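Local atomic coordinates of putative uncharacterized protein (Chaetomium thermophilum, PDB entry 4XRI), a protein that probably carries protein cargo through nuclear pores as a flexible HEAT-repeat import receptor of the importin beta family, consistent with binding of a small GTPase. Residues C480-A483 and L484-A488; P461-R464 and S465-G469. The protein carries 2 engineered substitutions. All blocks are in the same frame, centred on the assembly; numbering follows the deposited sequence.

Contact 1: residues C480-A483 and L484-A488; sequences CCWA and LMNIA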
loop_
_atom_site.group_PDB
_atom_site.type_symbol
_atom_site.label_atom_id
_atom_site.label_comp_id
_atom_site.label_asym_id
_atom_site.label_seq_id
_atom_site.Cartn_x
_atom_site.Cartn_y
_atom_site.Cartn_z
ATOM N N CYS A 480 15.303 16.341 8.839
ATOM C CA CYS A 480 16.666 16.124 9.323
ATOM C C CYS A 480 16.899 14.658 9.673
ATOM O O CYS A 480 17.903 14.063 9.275
ATOM C CB CYS A 480 16.950 17.005 10.545
ATOM S SG CYS A 480 17.206 18.766 10.183
ATOM N N CYS A 481 15.954 14.089 10.416
ATOM C CA CYS A 481 15.984 12.676 10.788
ATOM C C CYS A 481 16.046 11.759 9.564
ATOM O O CYS A 481 16.850 10.823 9.522
ATOM C CB CYS A 481 14.761 12.326 11.644
ATOM S SG CYS A 481 14.854 12.893 13.363
ATOM N N TRP A 482 15.200 12.037 8.573
ATOM C CA TRP A 482 15.156 11.245 7.343
ATOM C C TRP A 482 16.489 11.278 6.598
ATOM O O TRP A 482 17.003 10.242 6.165
ATOM C CB TRP A 482 14.043 11.740 6.415
ATOM C CG TRP A 482 13.964 10.938 5.153
ATOM C CD1 TRP A 482 13.656 9.616 5.054
ATOM C CD2 TRP A 482 14.198 11.397 3.814
ATOM N NE1 TRP A 482 13.684 9.218 3.741
ATOM C CE2 TRP A 482 14.013 10.292 2.958
ATOM C CE3 TRP A 482 14.548 12.632 3.255
ATOM C CZ2 TRP A 482 14.161 10.383 1.575
ATOM C CZ3 TRP A 482 14.695 12.720 1.877
ATOM C CH2 TRP A 482 14.502 11.600 1.055
ATOM N N ALA A 483 17.037 12.482 6.460
ATOM C CA ALA A 483 18.329 12.686 5.815
ATOM C C ALA A 483 19.434 11.940 6.560
ATOM O O ALA A 483 20.257 11.258 5.949
ATOM C CB ALA A 483 18.649 14.178 5.735
ATOM N N LEU A 484 19.435 12.070 7.884
ATOM C CA LEU A 484 20.421 11.408 8.737
ATOM C C LEU A 484 20.389 9.884 8.613
ATOM O O LEU A 484 21.434 9.228 8.606
ATOM C CB LEU A 484 20.206 11.811 10.197
ATOM C CG LEU A 484 20.690 13.210 10.578
ATOM C CD1 LEU A 484 20.356 13.516 12.025
ATOM C CD2 LEU A 484 22.181 13.316 10.340
ATOM N N MET A 485 19.182 9.331 8.522
ATOM C CA MET A 485 19.000 7.894 8.333
ATOM C C MET A 485 19.595 7.424 7.009
ATOM O O MET A 485 20.296 6.411 6.958
ATOM C CB MET A 485 17.517 7.524 8.396
ATOM C CG MET A 485 16.947 7.441 9.802
ATOM S SD MET A 485 15.356 6.598 9.825
ATOM C CE MET A 485 14.376 7.695 8.802
ATOM N N ASN A 486 19.302 8.168 5.944
ATOM C CA ASN A 486 19.878 7.911 4.626
ATOM C C ASN A 486 21.399 7.837 4.668
ATOM O O ASN A 486 21.999 6.915 4.122
ATOM C CB ASN A 486 19.446 8.994 3.631
ATOM C CG ASN A 486 18.028 8.798 3.133
ATOM O OD1 ASN A 486 17.532 7.674 3.060
ATOM N ND2 ASN A 486 17.369 9.894 2.777
ATOM N N ILE A 487 22.007 8.817 5.327
ATOM C CA ILE A 487 23.456 8.895 5.469
ATOM C C ILE A 487 24.028 7.684 6.201
ATOM O O ILE A 487 25.027 7.100 5.773
ATOM C CB ILE A 487 23.858 10.173 6.218
ATOM C CG1 ILE A 487 23.534 11.401 5.368
ATOM C CG2 ILE A 487 25.332 10.145 6.582
ATOM C CD1 ILE A 487 23.539 12.682 6.153
ATOM N N ALA A 488 23.388 7.314 7.307
ATOM C CA ALA A 488 23.798 6.145 8.077
ATOM C C ALA A 488 23.722 4.877 7.230
ATOM O O ALA A 488 24.571 3.992 7.338
ATOM C CB ALA A 488 22.939 6.004 9.324
#

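Contact 2: residues P461-R464 and S465-G469; sequences PLIR and SLFNG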
loop_
_atom_site.group_PDB
_atom_site.type_symbol
_atom_site.label_atom_id
_atom_site.label_comp_id
_atom_site.label_asym_id
_atom_site.label_seq_id
_atom_site.Cartn_x
_atom_site.Cartn_y
_atom_site.Cartn_z
ATOM N N PRO A 461 30.186 18.565 7.830
ATOM C CA PRO A 461 29.270 19.711 7.879
ATOM C C PRO A 461 27.819 19.309 7.652
ATOM O O PRO A 461 26.924 19.841 8.309
ATOM C CB PRO A 461 29.767 20.610 6.738
ATOM C CG PRO A 461 31.190 20.236 6.561
ATOM C CD PRO A 461 31.230 18.763 6.808
ATOM N N LEU A 462 27.600 18.382 6.725
ATOM C CA LEU A 462 26.263 17.878 6.437
ATOM C C LEU A 462 25.602 17.339 7.697
ATOM O O LEU A 462 24.511 17.771 8.063
ATOM C CB LEU A 462 26.321 16.788 5.365
ATOM C CG LEU A 462 25.002 16.102 5.003
ATOM C CD1 LEU A 462 23.976 17.122 4.556
ATOM C CD2 LEU A 462 25.227 15.056 3.925
ATOM N N ILE A 463 26.282 16.411 8.364
ATOM C CA ILE A 463 25.780 15.821 9.600
ATOM C C ILE A 463 25.553 16.888 10.671
ATOM O O ILE A 463 24.542 16.869 11.376
ATOM C CB ILE A 463 26.750 14.733 10.137
ATOM C CG1 ILE A 463 26.323 13.348 9.648
ATOM C CG2 ILE A 463 26.802 14.732 11.655
ATOM C CD1 ILE A 463 26.866 12.976 8.292
ATOM N N ARG A 464 26.487 17.828 10.776
ATOM C CA ARG A 464 26.420 18.857 11.806
ATOM C C ARG A 464 25.203 19.757 11.617
ATOM O O ARG A 464 24.525 20.111 12.584
ATOM C CB ARG A 464 27.701 19.694 11.808
ATOM C CG ARG A 464 27.921 20.498 13.081
ATOM C CD ARG A 464 29.308 21.116 13.104
ATOM N NE ARG A 464 29.502 22.062 12.010
ATOM C CZ ARG A 464 30.687 22.526 11.625
ATOM N NH1 ARG A 464 30.770 23.387 10.620
ATOM N NH2 ARG A 464 31.790 22.123 12.240
ATOM N N SER A 465 24.927 20.116 10.366
ATOM C CA SER A 465 23.799 20.984 10.042
ATOM C C SER A 465 22.468 20.283 10.293
ATOM O O SER A 465 21.514 20.890 10.780
ATOM C CB SER A 465 23.878 21.443 8.585
ATOM O OG SER A 465 23.680 20.359 7.695
ATOM N N LEU A 466 22.413 18.999 9.954
ATOM C CA LEU A 466 21.208 18.204 10.154
ATOM C C LEU A 466 20.915 18.023 11.638
ATOM O O LEU A 466 19.767 18.136 12.068
ATOM C CB LEU A 466 21.349 16.846 9.467
ATOM C CG LEU A 466 21.486 16.914 7.946
ATOM C CD1 LEU A 466 22.011 15.605 7.403
ATOM C CD2 LEU A 466 20.161 17.271 7.299
ATOM N N PHE A 467 21.957 17.747 12.418
ATOM C CA PHE A 467 21.802 17.606 13.862
ATOM C C PHE A 467 21.439 18.936 14.507
ATOM O O PHE A 467 20.608 18.983 15.413
ATOM C CB PHE A 467 23.075 17.048 14.499
ATOM C CG PHE A 467 23.099 15.547 14.586
ATOM C CD1 PHE A 467 24.059 14.814 13.911
ATOM C CD2 PHE A 467 22.153 14.872 15.338
ATOM C CE1 PHE A 467 24.079 13.433 13.990
ATOM C CE2 PHE A 467 22.167 13.493 15.420
ATOM C CZ PHE A 467 23.131 12.772 14.746
ATOM N N ASN A 468 22.064 20.012 14.039
ATOM C CA ASN A 468 21.745 21.349 14.525
ATOM C C ASN A 468 20.273 21.665 14.302
ATOM O O ASN A 468 19.611 22.240 15.166
ATOM C CB ASN A 468 22.620 22.397 13.835
ATOM C CG ASN A 468 22.398 23.793 14.385
ATOM O OD1 ASN A 468 21.835 24.657 13.713
ATOM N ND2 ASN A 468 22.838 24.018 15.618
ATOM N N GLY A 469 19.767 21.272 13.139
ATOM C CA GLY A 469 18.364 21.449 12.816
ATOM C C GLY A 469 17.473 20.577 13.678
ATOM O O GLY A 469 16.448 21.035 14.184
#

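Contact 1: residues C480-A483 and L484-A488
On the helix 477-490 of this all-helical importin beta solenoid, Trp482 and Asn486 stand one turn apart, and the amide of Asn486 sits on a face of the indole. Its ND2 lies 3.3 Å above the plane, over the centre of the ring system, and its nearest ring atom is Trp482 CE2, 3.4 Å from Asn486 ND2. The ring and amide planes are 74° apart, so the amide meets the indole nitrogen-first and does not lie flat against it. Two torsions bring this about: CG of Trp482 is anti to the backbone N (chi1 -179°), whereas CG of Asn486 lies beside its own N (chi1 -78°), which turns the amide back toward the preceding turn. Met485 reaches the indole obliquely; its chain bends at chi3, and the terminal methyl CE comes to 4.3 Å from Trp482 CD1. Tyr440, from helix 432-449, stacks on the Trp482 ring, and Glu447 of that helix touches both Trp482 and Asn486.

This helix of the HEAT-repeat solenoid meets helices 432-449, 455-472 and 524-539: Met485 and Ala488 touch helix 524-539, Leu484 touches helix 455-472, Cys481 touches both, and Ile487 touches helix 455-472 and also Thr446 of helix 432-449. The backbone beneath keeps regular i to i+4 bonding, with Leu484 N at 2.9 Å from Cys480 O and Asn486 N at 3.1 Å from Trp482 O. Aliphatic branches pack over carbonyl oxygens of the previous turn: Leu484 CG lies 3.2 Å from Cys480 O, and Ile487 CG1 lies 3.3 Å from Ala483 O.

Contact 2: residues P461-R464 and S465-G469
With chi1 at 68°, the hydroxyl of Ser465 stands between its own backbone N and carbonyl carbon, folded back against the preceding turn, where OG donates to Leu462 O at 2.7 Å. The bond reaches the oxygen well to the side of the C=O direction, the C=O...OG angle being 124°, and OG is tilted 27° from the carbonyl plane. Leu462 O also accepts from Leu466 N at 3.1 Å, so two donors grip one carbonyl oxygen. Leu462 itself has CG anti to the backbone N, which carries its CD1 forward along the helix to 3.8 Å from Leu466 CD1; these two leucines lie across one another at a slant. Ile463 and Phe467 instead run side by side, pointing the same way, and the methyl CG2 of Ile463 meets the phenyl edge in the ring plane, 3.6 Å from Phe467 CD1.

The stretch belongs to helix 455-472, kinked at Pro461, whose nitrogen makes no bond to the turn before. Pro461 O still accepts from Ser465 N at 2.9 Å. Phe467 is packed on helix 503-516 through Ser509, Asn512 and Leu513, and Leu462 on Leu442 and Thr446 of helix 432-449. Replacing Ser465 with an alanine would probably leave Leu462 O with the Leu466 amide as its one remaining donor of the two. Because the hydroxyl spends its hydrogen on a main-chain oxygen of its own helix, this polar side chain is satisfied one turn back along the same chain.

In the fold
Contacts 1 and 2 lie on consecutive helices, 477-490 and 455-472, with centres about 10 Å apart, and meet mostly through apolar side chains: Ile487 CD1 lies 3.5 Å from Leu466 CD1, and Ile487 CG2 lies 3.6 Å from Ile463 CD1, with Cys480 SG also packing 3.2 Å from Leu466 O. Contact 1 is mostly buried, although its Trp482 and Met485 are partly exposed; contact 2 is half buried, with Arg464 and Asn468 exposed. Both helices also touch helix 432-449; contact 1 packs on helix 524-539 as well, and contact 2 on helix 503-516. Their chemistry differs: an amide nitrogen over an indole face in 480-488, a serine hydroxyl on a backbone carbonyl in 461-469.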